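Local structure of PpiC-type peptidyl-prolyl cis-trans isomerase (3GPK) at residues A[29-32]-A[33-36]; A[17-20]-A[21-24]. The protein probably catalyses the cis-trans isomerisation of peptide bonds preceding proline, this chain being the PpiC-type (parvulin) domain of a probable periplasmic chaperone. All coordinates share one frame; numbering follows the deposited sequence.

Overall arrangement
Both contacts are local and follow one another along the chain, contact 2 (17-20 with 21-24) at the entry to helix 22-37 of the PpiC-type isomerase domain and contact 1 (29-32 with 33-36) within the second half of that helix. Contact 2 is the turn that takes the chain out of strand 7-16 and into the helix. Their centres are about 17 Å apart, and their nearest atoms, about 5 Å apart, do not touch. Contact 1 packs on three strands of the four-stranded antiparallel sheet and on helix 42-49, whereas contact 2 is tied to residues 90-93, the end of strand 85-91 and the turn into strand 94-104. Helix 22-37 is thus held to the sheet at two levels.

Contact 1 (A[29-32]-A[33-36]); sequences AEKI and VEQL
Val33 continues the helix, its backbone N-H bonding to Ala29 O (N to O 2.9 Å), with the donor lying in the carbonyl plane. Its CG2 branch rests 3.4 Å from the same Ala29 O, because CG1 stands anti to the backbone N (chi1 172°) and CG2 is left beside that nitrogen. Glu34 N follows with a 2.9 Å bond to Glu30 O. Its side chain is extended and runs alongside that of Lys31, so that Glu34 OE1 comes within 3.9 Å of Lys31 NZ, a long salt bridge on the outer face of the helix. A water molecule binds this face together: it donates to Lys31 O and to Glu34 OE1 (2.6 Å) and accepts from Gln35 NE2, so it has a partner on each of three residues. Gln35 reaches it with a chain folded at chi2 (-57°), while its backbone N bonds to Lys31 O. Leu36 N closes the series on Ile32 O at 2.9 Å. On the opposite, buried face the side chains of Ile32 and Leu36 run alongside each other, Leu36 CD1 meeting Ile32 CG2 at 3.9 Å. The apolar face, formed by Ala29, Ile32, Val33 and Leu36, covers Leu15 and Ile13 of strand 7-16, Ile97 of strand 94-104, and Pro88 and Leu85 of strand 85-91, while Tyr45 and Tyr49 of helix 42-49 touch Ile32, and Tyr45 also reaches Gln35 and Leu36.

Contact 2 (A[17-20]-A[21-24]); sequences ATEE and NKPQ
Glu19 bends back at chi2 (-56°), while Lys22 runs straight out beyond CG, and the two side chains run alongside each other in the same direction. Their ends meet in a salt bridge in which Lys22 NZ donates to the syn lone pair of Glu19 OE2, on the side of the other carboxylate oxygen, at 2.9 Å. The aliphatic part of the lysine is in contact as well: CE lies 3.2 Å from Glu19 OE2, and CG passes over the start of the turn, 3.4 Å from Thr18 O and 3.9 Å from Ala17 CB. Thr18 carries OG1 between its backbone N and carbonyl carbon (chi1 56°), from where it faces Asn21; Asn21 N makes weak bonds to Thr18 O and to Thr18 OG1. A water accepts from both Thr18 N and Asn21 ND2, bridging the two residues. The contact forms the turn that leads from strand 7-16 into the first turn of helix 22-37 in this parvulin-type domain. Lys22 N makes a weak 3.3 Å bond to Glu19 O. Pro23 suits the first turn of the helix, where its lack of an N-H costs no i to i-4 bond, and its CD sits 3.8 Å from Glu19 O. A second water joins Glu20 O to Gln24 N. Lys22 NZ has further partners beyond the turn: a salt bridge to Glu90 and hydrogen bonds to the carbonyls of Ile91 and Arg92, gathering two acidic side chains about one ammonium group. With an alanine in place of Lys22, Glu19 and Glu90 are likely to lose their shared counter-charge, and the carbonyls of Ile91 and Arg92 this donor. Ala17, whose CB touches Lys22 CG, is backbone-bonded to Gly93.

Contact 1 (A[29-32]-A[33-36])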
loop_
_atom_site.group_PDB
_atom_site.type_symbol
_atom_site.label_atom_id
_atom_site.label_comp_id
_atom_site.label_asym_id
_atom_site.label_seq_id
_atom_site.Cartn_x
_atom_site.Cartn_y
_atom_site.Cartn_z
ATOM N N ALA A 29 -6.653 -1.023 11.168
ATOM C CA ALA A 29 -5.526 -0.982 10.237
ATOM C C ALA A 29 -4.189 -0.985 10.972
ATOM O O ALA A 29 -3.248 -1.655 10.553
ATOM C CB ALA A 29 -5.630 0.254 9.344
ATOM N N GLU A 30 -4.102 -0.238 12.069
ATOM C CA GLU A 30 -2.856 -0.185 12.825
ATOM C C GLU A 30 -2.505 -1.555 13.393
ATOM O O GLU A 30 -1.338 -1.924 13.441
ATOM C CB GLU A 30 -2.951 0.853 13.953
ATOM C CG GLU A 30 -1.759 0.879 14.914
ATOM C CD GLU A 30 -0.432 1.169 14.236
ATOM O OE1 GLU A 30 -0.427 1.786 13.146
ATOM O OE2 GLU A 30 0.619 0.794 14.805
ATOM N N LYS A 31 -3.505 -2.310 13.834
ATOM C CA LYS A 31 -3.228 -3.641 14.364
ATOM C C LYS A 31 -2.655 -4.526 13.256
ATOM O O LYS A 31 -1.796 -5.372 13.507
ATOM C CB LYS A 31 -4.503 -4.267 14.944
ATOM C CG LYS A 31 -4.937 -3.667 16.284
ATOM C CD LYS A 31 -3.864 -3.856 17.349
ATOM C CE LYS A 31 -4.376 -3.487 18.734
ATOM N NZ LYS A 31 -3.347 -3.718 19.791
ATOM N N ILE A 32 -3.129 -4.328 12.030
ATOM C CA ILE A 32 -2.637 -5.107 10.901
ATOM C C ILE A 32 -1.190 -4.713 10.613
ATOM O O ILE A 32 -0.338 -5.569 10.393
ATOM C CB ILE A 32 -3.522 -4.885 9.650
ATOM C CG1 ILE A 32 -4.904 -5.502 9.895
ATOM C CG2 ILE A 32 -2.868 -5.512 8.410
ATOM C CD1 ILE A 32 -5.974 -5.041 8.912
ATOM N N VAL A 33 -0.911 -3.414 10.631
ATOM C CA VAL A 33 0.447 -2.940 10.391
ATOM C C VAL A 33 1.381 -3.555 11.431
ATOM O O VAL A 33 2.490 -3.979 11.111
ATOM C CB VAL A 33 0.522 -1.393 10.471
ATOM C CG1 VAL A 33 1.968 -0.937 10.412
ATOM C CG2 VAL A 33 -0.252 -0.783 9.315
ATOM N N GLU A 34 0.919 -3.610 12.677
ATOM C CA GLU A 34 1.709 -4.195 13.755
ATOM C C GLU A 34 2.063 -5.649 13.440
ATOM O O GLU A 34 3.206 -6.061 13.601
ATOM C CB GLU A 34 0.937 -4.109 15.076
ATOM C CG GLU A 34 1.655 -4.732 16.250
ATOM C CD GLU A 34 0.987 -4.422 17.577
ATOM O OE1 GLU A 34 -0.185 -4.808 17.771
ATOM O OE2 GLU A 34 1.644 -3.787 18.429
ATOM N N GLN A 35 1.083 -6.428 12.989
ATOM C CA GLN A 35 1.333 -7.826 12.641
ATOM C C GLN A 35 2.292 -7.959 11.465
ATOM O O GLN A 35 3.117 -8.873 11.428
ATOM C CB GLN A 35 0.017 -8.534 12.302
ATOM C CG GLN A 35 -0.905 -8.738 13.495
ATOM C CD GLN A 35 -0.236 -9.518 14.606
ATOM O OE1 GLN A 35 0.379 -10.560 14.367
ATOM N NE2 GLN A 35 -0.345 -9.016 15.828
ATOM N N LEU A 36 2.179 -7.054 10.497
ATOM C CA LEU A 36 3.046 -7.096 9.326
ATOM C C LEU A 36 4.479 -6.743 9.702
ATOM O O LEU A 36 5.422 -7.402 9.271
ATOM C CB LEU A 36 2.531 -6.130 8.244
ATOM C CG LEU A 36 1.180 -6.487 7.611
ATOM C CD1 LEU A 36 0.704 -5.327 6.741
ATOM C CD2 LEU A 36 1.292 -7.772 6.803
HETATM O O HOH W 1 -1.509 -6.454 16.173
#

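Contact 2 (A[17-20]-A[21-24])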
loop_
_atom_site.group_PDB
_atom_site.type_symbol
_atom_site.label_atom_id
_atom_site.label_comp_id
_atom_site.label_asym_id
_atom_site.label_seq_id
_atom_site.Cartn_x
_atom_site.Cartn_y
_atom_site.Cartn_z
ATOM N N ALA A 17 -13.856 3.212 5.079
ATOM C CA ALA A 17 -14.457 3.761 6.285
ATOM C C ALA A 17 -15.112 5.103 6.033
ATOM O O ALA A 17 -14.544 5.970 5.368
ATOM C CB ALA A 17 -13.405 3.907 7.385
ATOM N N THR A 18 -16.317 5.265 6.565
ATOM C CA THR A 18 -17.017 6.530 6.436
ATOM C C THR A 18 -16.296 7.431 7.428
ATOM O O THR A 18 -15.579 6.938 8.301
ATOM C CB THR A 18 -18.493 6.396 6.831
ATOM O OG1 THR A 18 -18.586 5.876 8.162
ATOM C CG2 THR A 18 -19.217 5.459 5.876
ATOM N N GLU A 19 -16.466 8.742 7.310
ATOM C CA GLU A 19 -15.780 9.641 8.223
ATOM C C GLU A 19 -16.077 9.286 9.673
ATOM O O GLU A 19 -15.193 9.350 10.522
ATOM C CB GLU A 19 -16.169 11.094 7.943
ATOM C CG GLU A 19 -15.775 11.570 6.551
ATOM C CD GLU A 19 -14.291 11.397 6.263
ATOM O OE1 GLU A 19 -13.467 12.082 6.906
ATOM O OE2 GLU A 19 -13.949 10.570 5.392
ATOM N N GLU A 20 -17.315 8.892 9.944
ATOM C CA GLU A 20 -17.732 8.531 11.294
ATOM C C GLU A 20 -17.010 7.302 11.836
ATOM O O GLU A 20 -16.728 7.215 13.033
ATOM C CB GLU A 20 -19.240 8.268 11.327
ATOM C CG GLU A 20 -20.111 9.477 11.020
ATOM C CD GLU A 20 -19.895 10.036 9.628
ATOM O OE1 GLU A 20 -20.043 9.276 8.648
ATOM O OE2 GLU A 20 -19.582 11.242 9.516
ATOM N N ASN A 21 -16.717 6.351 10.953
ATOM C CA ASN A 21 -16.045 5.121 11.354
ATOM C C ASN A 21 -14.535 5.144 11.190
ATOM O O ASN A 21 -13.865 4.179 11.554
ATOM C CB ASN A 21 -16.597 3.935 10.559
ATOM C CG ASN A 21 -18.015 3.586 10.944
ATOM O OD1 ASN A 21 -18.332 3.456 12.125
ATOM N ND2 ASN A 21 -18.876 3.419 9.950
ATOM N N LYS A 22 -13.986 6.234 10.665
ATOM C CA LYS A 22 -12.546 6.276 10.445
ATOM C C LYS A 22 -11.662 6.004 11.659
ATOM O O LYS A 22 -10.725 5.211 11.578
ATOM C CB LYS A 22 -12.144 7.585 9.753
ATOM C CG LYS A 22 -12.199 7.467 8.223
ATOM C CD LYS A 22 -11.736 8.729 7.497
ATOM C CE LYS A 22 -11.631 8.480 5.989
ATOM N NZ LYS A 22 -11.185 9.677 5.222
ATOM N N PRO A 23 -11.942 6.642 12.806
ATOM C CA PRO A 23 -11.062 6.346 13.940
ATOM C C PRO A 23 -11.023 4.849 14.281
ATOM O O PRO A 23 -9.962 4.309 14.601
ATOM C CB PRO A 23 -11.648 7.202 15.061
ATOM C CG PRO A 23 -12.152 8.409 14.313
ATOM C CD PRO A 23 -12.839 7.773 13.111
ATOM N N GLN A 24 -12.173 4.190 14.208
ATOM C CA GLN A 24 -12.246 2.760 14.498
ATOM C C GLN A 24 -11.511 1.939 13.444
ATOM O O GLN A 24 -10.778 1.005 13.778
ATOM C CB GLN A 24 -13.703 2.288 14.569
ATOM C CG GLN A 24 -13.853 0.763 14.679
ATOM C CD GLN A 24 -13.413 0.212 16.026
ATOM O OE1 GLN A 24 -14.068 0.445 17.044
ATOM N NE2 GLN A 24 -12.296 -0.522 16.040
HETATM O O HOH W 2 -17.579 2.668 7.378
HETATM O O HOH W 3 -14.830 5.586 14.720
#